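PDB 5U9N: bromo domain containing protein from Cryptosporidium parvum, which probably recognises acetyl-lysine through its second bromodomain, the part crystallised here with the inhibitor bromosporine in its pocket. Local coordinates for residues Leu14-Leu19 and Asn136-Ser141; Ile58-Arg63 and His97-Leu102. One frame throughout, in Å; residues are numbered along the deposited sequence.

Contact 1. Residues Leu14-Leu19 and Asn136-Ser141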
ATOM      1  N   LEU A  14     -10.296  -4.431  -1.851  1.00 41.98           N
ATOM      2  CA  LEU A  14     -10.087  -4.906  -0.490  1.00 42.60           C
ATOM      3  C   LEU A  14      -9.570  -6.358  -0.482  1.00 46.57           C
ATOM      4  O   LEU A  14      -8.687  -6.696   0.315  1.00 45.23           O
ATOM      5  CB  LEU A  14     -11.375  -4.791   0.300  1.00 44.66           C
ATOM      6  CG  LEU A  14     -11.296  -5.261   1.739  1.00 52.05           C
ATOM      7  CD1 LEU A  14     -10.346  -4.386   2.546  1.00 54.51           C
ATOM      8  CD2 LEU A  14     -12.683  -5.324   2.354  1.00 54.69           C
ATOM      9  N   ARG A  15     -10.117  -7.209  -1.362  1.00 45.57           N
ATOM     10  CA  ARG A  15      -9.647  -8.597  -1.520  1.00 45.92           C
ATOM     11  C   ARG A  15      -8.134  -8.605  -1.786  1.00 47.87           C
ATOM     12  O   ARG A  15      -7.400  -9.329  -1.115  1.00 49.66           O
ATOM     13  CB  ARG A  15     -10.383  -9.285  -2.689  1.00 44.60           C
ATOM     14  CG  ARG A  15     -10.060 -10.765  -2.844  1.00 55.72           C
ATOM     15  CD  ARG A  15     -10.688 -11.358  -4.109  1.00 54.99           C
ATOM     16  NE  ARG A  15     -10.069 -10.845  -5.345  1.00 58.07           N
ATOM     17  CZ  ARG A  15      -8.913 -11.267  -5.863  1.00 59.73           C
ATOM     18  NH1 ARG A  15      -8.204 -12.208  -5.250  1.00 52.03           N
ATOM     19  NH2 ARG A  15      -8.453 -10.741  -6.988  1.00 46.17           N
ATOM     20  N   ILE A  16      -7.677  -7.792  -2.754  1.00 40.51           N
ATOM     21  CA  ILE A  16      -6.262  -7.734  -3.126  1.00 39.53           C
ATOM     22  C   ILE A  16      -5.416  -7.154  -1.974  1.00 42.50           C
ATOM     23  O   ILE A  16      -4.343  -7.675  -1.689  1.00 41.35           O
ATOM     24  CB  ILE A  16      -6.074  -6.932  -4.435  1.00 41.22           C
ATOM     25  CG1 ILE A  16      -6.610  -7.762  -5.625  1.00 42.02           C
ATOM     26  CG2 ILE A  16      -4.582  -6.542  -4.644  1.00 40.79           C
ATOM     27  CD1 ILE A  16      -6.735  -7.006  -6.905  1.00 49.60           C
ATOM     28  N   LEU A  17      -5.907  -6.108  -1.314  1.00 40.69           N
ATOM     29  CA  LEU A  17      -5.242  -5.522  -0.141  1.00 41.06           C
ATOM     30  C   LEU A  17      -5.043  -6.585   0.949  1.00 46.61           C
ATOM     31  O   LEU A  17      -3.957  -6.689   1.518  1.00 46.91           O
ATOM     32  CB  LEU A  17      -6.094  -4.372   0.412  1.00 42.04           C
ATOM     33  CG  LEU A  17      -5.404  -3.443   1.413  1.00 46.28           C
ATOM     34  CD1 LEU A  17      -4.471  -2.485   0.709  1.00 44.31           C
ATOM     35  CD2 LEU A  17      -6.435  -2.661   2.208  1.00 50.64           C
ATOM     36  N   ASN A  18      -6.084  -7.391   1.214  1.00 43.87           N
ATOM     37  CA  ASN A  18      -6.014  -8.467   2.201  1.00 45.20           C
ATOM     38  C   ASN A  18      -5.013  -9.556   1.799  1.00 48.49           C
ATOM     39  O   ASN A  18      -4.460 -10.210   2.678  1.00 50.63           O
ATOM     40  CB  ASN A  18      -7.403  -9.101   2.418  1.00 46.61           C
ATOM     41  CG  ASN A  18      -8.297  -8.307   3.342  1.00 56.82           C
ATOM     42  OD1 ASN A  18      -7.848  -7.437   4.092  1.00 42.38           O
ATOM     43  ND2 ASN A  18      -9.575  -8.647   3.364  1.00 48.83           N
ATOM     44  N   LEU A  19      -4.809  -9.783   0.494  1.00 43.01           N
ATOM     45  CA  LEU A  19      -3.812 -10.746   0.032  1.00 42.86           C
ATOM     46  C   LEU A  19      -2.377 -10.183   0.207  1.00 44.70           C
ATOM     47  O   LEU A  19      -1.479 -10.943   0.520  1.00 45.93           O
ATOM     48  CB  LEU A  19      -4.055 -11.150  -1.433  1.00 42.84           C
ATOM     49  CG  LEU A  19      -5.232 -12.067  -1.667  1.00 49.70           C
ATOM     50  CD1 LEU A  19      -5.612 -12.083  -3.119  1.00 49.82           C
ATOM     51  CD2 LEU A  19      -4.925 -13.500  -1.197  1.00 54.72           C
ATOM     52  N   ASN A 136       1.093  -8.586  -9.970  1.00 39.49           N
ATOM     53  CA  ASN A 136       0.590  -9.858 -10.461  1.00 39.92           C
ATOM     54  C   ASN A 136      -0.906 -10.042 -10.137  1.00 42.02           C
ATOM     55  O   ASN A 136      -1.637 -10.574 -10.967  1.00 43.30           O
ATOM     56  CB  ASN A 136       1.409 -11.018  -9.893  1.00 43.43           C
ATOM     57  CG  ASN A 136       2.646 -11.296 -10.723  1.00 77.55           C
ATOM     58  OD1 ASN A 136       2.601 -12.045 -11.713  1.00 77.76           O
ATOM     59  ND2 ASN A 136       3.739 -10.589 -10.434  1.00 64.74           N
ATOM     60  N   LEU A 137      -1.352  -9.612  -8.946  1.00 36.07           N
ATOM     61  CA  LEU A 137      -2.765  -9.688  -8.572  1.00 36.47           C
ATOM     62  C   LEU A 137      -3.576  -8.688  -9.383  1.00 41.38           C
ATOM     63  O   LEU A 137      -4.639  -9.025  -9.912  1.00 42.90           O
ATOM     64  CB  LEU A 137      -2.944  -9.383  -7.071  1.00 36.06           C
ATOM     65  CG  LEU A 137      -2.306 -10.377  -6.096  1.00 41.24           C
ATOM     66  CD1 LEU A 137      -2.542  -9.962  -4.682  1.00 39.91           C
ATOM     67  CD2 LEU A 137      -2.823 -11.778  -6.329  1.00 46.31           C
ATOM     68  N   TRP A 138      -3.087  -7.459  -9.459  1.00 36.66           N
ATOM     69  CA  TRP A 138      -3.756  -6.370 -10.174  1.00 35.72           C
ATOM     70  C   TRP A 138      -3.919  -6.669 -11.670  1.00 40.47           C
ATOM     71  O   TRP A 138      -4.990  -6.449 -12.222  1.00 41.82           O
ATOM     72  CB  TRP A 138      -2.952  -5.076  -9.992  1.00 32.61           C
ATOM     73  CG  TRP A 138      -3.729  -3.825 -10.232  1.00 32.60           C
ATOM     74  CD1 TRP A 138      -3.428  -2.836 -11.110  1.00 35.03           C
ATOM     75  CD2 TRP A 138      -4.825  -3.349  -9.455  1.00 32.20           C
ATOM     76  NE1 TRP A 138      -4.296  -1.790 -10.957  1.00 34.20           N
ATOM     77  CE2 TRP A 138      -5.145  -2.063  -9.927  1.00 35.15           C
ATOM     78  CE3 TRP A 138      -5.609  -3.911  -8.442  1.00 33.95           C
ATOM     79  CZ2 TRP A 138      -6.245  -1.354  -9.463  1.00 35.47           C
ATOM     80  CZ3 TRP A 138      -6.653  -3.169  -7.923  1.00 36.18           C
ATOM     81  CH2 TRP A 138      -6.968  -1.908  -8.443  1.00 36.96           C
ATOM     82  N   ASN A 139      -2.864  -7.165 -12.319  1.00 37.62           N
ATOM     83  CA  ASN A 139      -2.885  -7.453 -13.760  1.00 38.84           C
ATOM     84  C   ASN A 139      -3.877  -8.568 -14.152  1.00 41.59           C
ATOM     85  O   ASN A 139      -4.289  -8.593 -15.300  1.00 41.07           O
ATOM     86  CB  ASN A 139      -1.499  -7.847 -14.251  1.00 41.51           C
ATOM     87  CG  ASN A 139      -0.509  -6.714 -14.262  1.00 64.85           C
ATOM     88  OD1 ASN A 139      -0.860  -5.542 -14.082  1.00 57.07           O
ATOM     89  ND2 ASN A 139       0.762  -7.050 -14.444  1.00 57.74           N
ATOM     90  N   LYS A 140      -4.209  -9.511 -13.229  1.00 37.46           N
ATOM     91  CA  LYS A 140      -5.122 -10.613 -13.535  1.00 38.62           C
ATOM     92  C   LYS A 140      -6.539 -10.354 -12.920  1.00 41.81           C
ATOM     93  O   LYS A 140      -7.418 -11.207 -13.062  1.00 42.80           O
ATOM     94  CB  LYS A 140      -4.518 -11.988 -13.049  1.00 41.39           C
ATOM     95  CG  LYS A 140      -4.778 -12.358 -11.602  1.00 60.29           C
ATOM     96  CD  LYS A 140      -3.828 -13.478 -11.113  1.00 71.39           C
ATOM     97  CE  LYS A 140      -3.953 -13.769  -9.615  1.00 77.15           C
ATOM     98  NZ  LYS A 140      -4.781 -14.984  -9.333  1.00 83.01           N
ATOM     99  N   SER A 141      -6.787  -9.110 -12.391  1.00 36.05           N
ATOM    100  CA  SER A 141      -8.049  -8.710 -11.743  1.00 35.28           C
ATOM    101  C   SER A 141      -9.060  -8.042 -12.723  1.00 39.06           C
ATOM    102  O   SER A 141      -8.658  -7.290 -13.604  1.00 37.64           O
ATOM    103  CB  SER A 141      -7.746  -7.735 -10.598  1.00 37.71           C
ATOM    104  OG  SER A 141      -8.902  -7.095 -10.086  1.00 43.12           O
TER
HETATM  105  O   HOH W   1      -6.070 -10.930  -8.757  1.00 39.10           O

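Contact 2. Residues Ile58-Arg63 and His97-Leu102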
ATOM      1  N   ILE A  58      -4.033   0.255   6.326  1.00 42.25           N
ATOM      2  CA  ILE A  58      -5.210   0.576   7.149  1.00 44.05           C
ATOM      3  C   ILE A  58      -5.817   1.915   6.681  1.00 45.18           C
ATOM      4  O   ILE A  58      -7.042   2.040   6.648  1.00 45.34           O
ATOM      5  CB  ILE A  58      -4.863   0.574   8.673  1.00 49.50           C
ATOM      6  CG1 ILE A  58      -6.155   0.533   9.529  1.00 53.40           C
ATOM      7  CG2 ILE A  58      -4.000   1.787   9.078  1.00 49.31           C
ATOM      8  CD1 ILE A  58      -7.065  -0.746   9.281  1.00 64.58           C
ATOM      9  N   THR A  59      -4.963   2.874   6.238  1.00 40.51           N
ATOM     10  CA  THR A  59      -5.426   4.177   5.720  1.00 40.54           C
ATOM     11  C   THR A  59      -6.160   3.983   4.372  1.00 43.56           C
ATOM     12  O   THR A  59      -7.171   4.616   4.146  1.00 44.58           O
ATOM     13  CB  THR A  59      -4.248   5.156   5.578  1.00 42.82           C
ATOM     14  OG1 THR A  59      -3.765   5.476   6.866  1.00 48.44           O
ATOM     15  CG2 THR A  59      -4.641   6.439   4.876  1.00 42.62           C
ATOM     16  N   ILE A  60      -5.659   3.102   3.509  1.00 39.08           N
ATOM     17  CA  ILE A  60      -6.317   2.805   2.229  1.00 38.52           C
ATOM     18  C   ILE A  60      -7.647   2.088   2.494  1.00 43.55           C
ATOM     19  O   ILE A  60      -8.659   2.441   1.881  1.00 43.29           O
ATOM     20  CB  ILE A  60      -5.399   1.965   1.298  1.00 39.21           C
ATOM     21  CG1 ILE A  60      -4.197   2.789   0.842  1.00 38.77           C
ATOM     22  CG2 ILE A  60      -6.185   1.467   0.087  1.00 39.55           C
ATOM     23  CD1 ILE A  60      -3.126   1.965   0.039  1.00 42.43           C
ATOM     24  N   GLU A  61      -7.629   1.040   3.367  1.00 41.71           N
ATOM     25  CA  GLU A  61      -8.845   0.287   3.746  1.00 43.70           C
ATOM     26  C   GLU A  61      -9.941   1.220   4.245  1.00 49.74           C
ATOM     27  O   GLU A  61     -11.084   1.080   3.838  1.00 51.36           O
ATOM     28  CB  GLU A  61      -8.540  -0.758   4.843  1.00 46.26           C
ATOM     29  CG  GLU A  61      -9.783  -1.546   5.274  1.00 59.03           C
ATOM     30  CD  GLU A  61      -9.536  -2.761   6.147  1.00 78.90           C
ATOM     31  OE1 GLU A  61     -10.419  -3.648   6.186  1.00 77.91           O
ATOM     32  OE2 GLU A  61      -8.458  -2.836   6.780  1.00 71.35           O
ATOM     33  N   LYS A  62      -9.599   2.146   5.146  1.00 47.71           N
ATOM     34  CA  LYS A  62     -10.565   3.115   5.668  1.00 50.45           C
ATOM     35  C   LYS A  62     -11.060   4.082   4.561  1.00 53.70           C
ATOM     36  O   LYS A  62     -12.215   4.492   4.599  1.00 55.13           O
ATOM     37  CB  LYS A  62      -9.959   3.911   6.838  1.00 54.65           C
ATOM     38  CG  LYS A  62      -9.862   3.098   8.131  1.00 67.21           C
ATOM     39  CD  LYS A  62      -9.194   3.895   9.258  1.00 74.14           C
ATOM     40  CE  LYS A  62      -9.171   3.141  10.567  1.00 83.37           C
ATOM     41  N   ARG A  63     -10.197   4.434   3.576  1.00 48.98           N
ATOM     42  CA  ARG A  63     -10.614   5.279   2.444  1.00 48.67           C
ATOM     43  C   ARG A  63     -11.586   4.521   1.484  1.00 54.35           C
ATOM     44  O   ARG A  63     -12.428   5.161   0.848  1.00 55.14           O
ATOM     45  CB  ARG A  63      -9.408   5.780   1.653  1.00 46.75           C
ATOM     46  CG  ARG A  63      -8.624   6.898   2.316  1.00 45.57           C
ATOM     47  CD  ARG A  63      -7.878   7.714   1.281  1.00 49.92           C
ATOM     48  NE  ARG A  63      -6.711   8.386   1.843  1.00 63.23           N
ATOM     49  CZ  ARG A  63      -5.953   9.259   1.181  1.00 77.99           C
ATOM     50  NH1 ARG A  63      -4.901   9.814   1.770  1.00 76.22           N
ATOM     51  NH2 ARG A  63      -6.248   9.589  -0.076  1.00 50.74           N
ATOM     52  N   HIS A  97      -8.010   3.467 -10.225  1.00 37.54           N
ATOM     53  CA  HIS A  97      -6.784   4.156 -10.642  1.00 36.54           C
ATOM     54  C   HIS A  97      -6.159   4.856  -9.435  1.00 38.25           C
ATOM     55  O   HIS A  97      -4.951   4.798  -9.262  1.00 36.28           O
ATOM     56  CB  HIS A  97      -7.083   5.161 -11.776  1.00 37.59           C
ATOM     57  CG  HIS A  97      -7.790   4.553 -12.941  1.00 41.75           C
ATOM     58  ND1 HIS A  97      -7.097   4.133 -14.059  1.00 44.29           N
ATOM     59  CD2 HIS A  97      -9.109   4.286 -13.118  1.00 43.57           C
ATOM     60  CE1 HIS A  97      -8.012   3.644 -14.885  1.00 44.26           C
ATOM     61  NE2 HIS A  97      -9.234   3.703 -14.345  1.00 44.73           N
ATOM     62  N   GLU A  98      -6.984   5.480  -8.580  1.00 36.08           N
ATOM     63  CA  GLU A  98      -6.477   6.081  -7.346  1.00 35.96           C
ATOM     64  C   GLU A  98      -6.025   4.974  -6.353  1.00 38.19           C
ATOM     65  O   GLU A  98      -5.021   5.144  -5.672  1.00 35.36           O
ATOM     66  CB  GLU A  98      -7.531   7.005  -6.685  1.00 38.85           C
ATOM     67  CG  GLU A  98      -7.096   7.479  -5.302  1.00 50.65           C
ATOM     68  CD  GLU A  98      -7.703   8.773  -4.815  1.00 76.35           C
ATOM     69  OE1 GLU A  98      -7.006   9.505  -4.073  1.00 65.21           O
ATOM     70  OE2 GLU A  98      -8.887   9.035  -5.127  1.00 79.98           O
ATOM     71  N   PHE A  99      -6.776   3.859  -6.260  1.00 34.74           N
ATOM     72  CA  PHE A  99      -6.375   2.768  -5.384  1.00 33.95           C
ATOM     73  C   PHE A  99      -5.001   2.255  -5.806  1.00 38.66           C
ATOM     74  O   PHE A  99      -4.131   2.050  -4.945  1.00 39.41           O
ATOM     75  CB  PHE A  99      -7.403   1.612  -5.416  1.00 35.69           C
ATOM     76  CG  PHE A  99      -7.010   0.427  -4.571  1.00 34.18           C
ATOM     77  CD1 PHE A  99      -7.256   0.414  -3.212  1.00 36.93           C
ATOM     78  CD2 PHE A  99      -6.325  -0.636  -5.121  1.00 34.43           C
ATOM     79  CE1 PHE A  99      -6.848  -0.663  -2.426  1.00 36.75           C
ATOM     80  CE2 PHE A  99      -5.975  -1.735  -4.341  1.00 37.36           C
ATOM     81  CZ  PHE A  99      -6.211  -1.723  -2.996  1.00 34.90           C
ATOM     82  N   GLU A 100      -4.798   2.045  -7.127  1.00 33.28           N
ATOM     83  CA  GLU A 100      -3.502   1.583  -7.642  1.00 31.27           C
ATOM     84  C   GLU A 100      -2.375   2.551  -7.228  1.00 35.36           C
ATOM     85  O   GLU A 100      -1.324   2.122  -6.753  1.00 33.37           O
ATOM     86  CB  GLU A 100      -3.543   1.449  -9.158  1.00 32.28           C
ATOM     87  CG  GLU A 100      -2.312   0.775  -9.737  1.00 37.43           C
ATOM     88  CD  GLU A 100      -2.217   0.793 -11.247  1.00 52.76           C
ATOM     89  OE1 GLU A 100      -3.276   0.872 -11.911  1.00 54.24           O
ATOM     90  OE2 GLU A 100      -1.083   0.685 -11.766  1.00 48.80           O
ATOM     91  N   ARG A 101      -2.591   3.844  -7.432  1.00 33.08           N
ATOM     92  CA  ARG A 101      -1.620   4.867  -7.041  1.00 31.67           C
ATOM     93  C   ARG A 101      -1.239   4.771  -5.545  1.00 34.27           C
ATOM     94  O   ARG A 101      -0.058   4.821  -5.201  1.00 32.70           O
ATOM     95  CB  ARG A 101      -2.187   6.250  -7.315  1.00 29.74           C
ATOM     96  CG  ARG A 101      -1.171   7.356  -7.102  1.00 41.30           C
ATOM     97  CD  ARG A 101      -1.715   8.719  -7.468  1.00 38.24           C
ATOM     98  NE  ARG A 101      -2.549   9.266  -6.410  1.00 33.45           N
ATOM     99  CZ  ARG A 101      -2.089   9.736  -5.247  1.00 54.21           C
ATOM    100  NH1 ARG A 101      -2.929  10.233  -4.347  1.00 45.32           N
ATOM    101  NH2 ARG A 101      -0.785   9.701  -4.973  1.00 55.01           N
ATOM    102  N   LEU A 102      -2.242   4.671  -4.671  1.00 31.83           N
ATOM    103  CA  LEU A 102      -2.028   4.698  -3.235  1.00 31.46           C
ATOM    104  C   LEU A 102      -1.269   3.460  -2.768  1.00 33.65           C
ATOM    105  O   LEU A 102      -0.352   3.576  -1.964  1.00 31.21           O
ATOM    106  CB  LEU A 102      -3.374   4.825  -2.491  1.00 32.83           C
ATOM    107  CG  LEU A 102      -4.062   6.228  -2.540  1.00 37.30           C
ATOM    108  CD1 LEU A 102      -5.428   6.194  -1.790  1.00 37.96           C
ATOM    109  CD2 LEU A 102      -3.166   7.325  -1.933  1.00 33.79           C
TER
HETATM  110  O   HOH W   2      -8.379   9.126  -1.681  1.00 64.17           O

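Contact 1. Residues Leu14-Leu19 and Asn136-Ser141
I16 and L137 face each other across the pair of segments, their CA atoms 6.8 Å apart, on helix 9-20 and at the end of helix 122-139, and apolar side chains carry most of the contact. Starting from the N-terminal side, R15 reaches across through a water. R15 NH2 gives a 3.0 Å hydrogen bond to water 1, which lies in the guanidinium plane at its edge and in turn donates to L137 O at 2.6 Å. The same NH2 forms a salt bridge with E12 OE2, the oxygen that also takes a hydrogen bond with S141 OG, so E12 ties the guanidinium to the turn beyond the helix.

One residue on, I16 sends its two branches to different partners. CG2, anti to the backbone N, meets L137 CD1 at 4.0 Å as the two side chains run alongside each other, pointing opposite ways. The other branch carries CD1 to the edge of the W138 ring, near its plane, where it packs 3.6 Å from CE3; CB and OG of S141 also lie against this methyl.

A turn later L19 closes the apolar patch, its CB 3.8 Å from L137 CD1. CD1 of L137 therefore sits against both I16 and L19.

Within the bromodomain this joins the first helix of the bundle to the last. W138 continues the packing to F134 on its own helix and F144 of helix 143-148, while L14 and L17 of helix 9-20 touch helix 57-65.

Contact 2. Residues Ile58-Arg63 and His97-Leu102
I60 packs against F99 and L102 inside the left-handed four-helix bundle that defines the bromodomain fold, joining helices 57-65 and 96-113. The two short segments run almost antiparallel, 168° between their directions, with axes 11.1 Å apart at closest approach.

The tight part is built round the two branches of I60. Its CG2 comes to 3.4 Å from F99 CE1 and approaches the phenyl ring obliquely, the side chains crossing at about a right angle. A chi1 of 178° sets F99 CG anti to its backbone N, beside the carbonyl carbon. On the other branch, I60 CD1 lies 3.8 Å from L102 CB and 3.7 Å from L102 C, so the methyl rests on the leucine's backbone as well as on its side chain. V103 and I106 of the same helix add to the cover of I60. F99 in turn touches C13 of helix 9-20 and F134 of helix 122-139, which carries this packing into the rest of the bundle.

The other side is looser and polar. R63 runs out extended from CG to NE, and L102 CD2 lies over one face of its guanidinium, which puts an apolar methyl against the charge. E98 approaches at the edge, with the carboxylate plane turned 84° from that of the guanidinium. The opposite charges stay too far apart for a salt bridge, and a water spans the gap. R63 NH2 donates to water 2 at 2.7 Å, in the guanidinium plane, and the water gives a weak hydrogen bond to E98 OE1 at 2.8 Å.

How the contacts relate
Contacts 1 and 2 have centres 13 Å apart, and the second is nested along the chain inside the loop closed by the first. Together they involve all four helices of the bundle. W138 of contact 1 meets contact 2 directly: its CH2 packs 3.6 Å from F99 CD2, and NE1 makes a probable but weak 3.0 Å hydrogen bond to E100 OE1. A second bridge joins the other two segments, where L17 CD2 rests 3.9 Å from E61 CB. Bromosporine lies apart from this packing, about 12 Å from the side chain of I60; helix 96-113 continues to C110 and F113, which line its pocket.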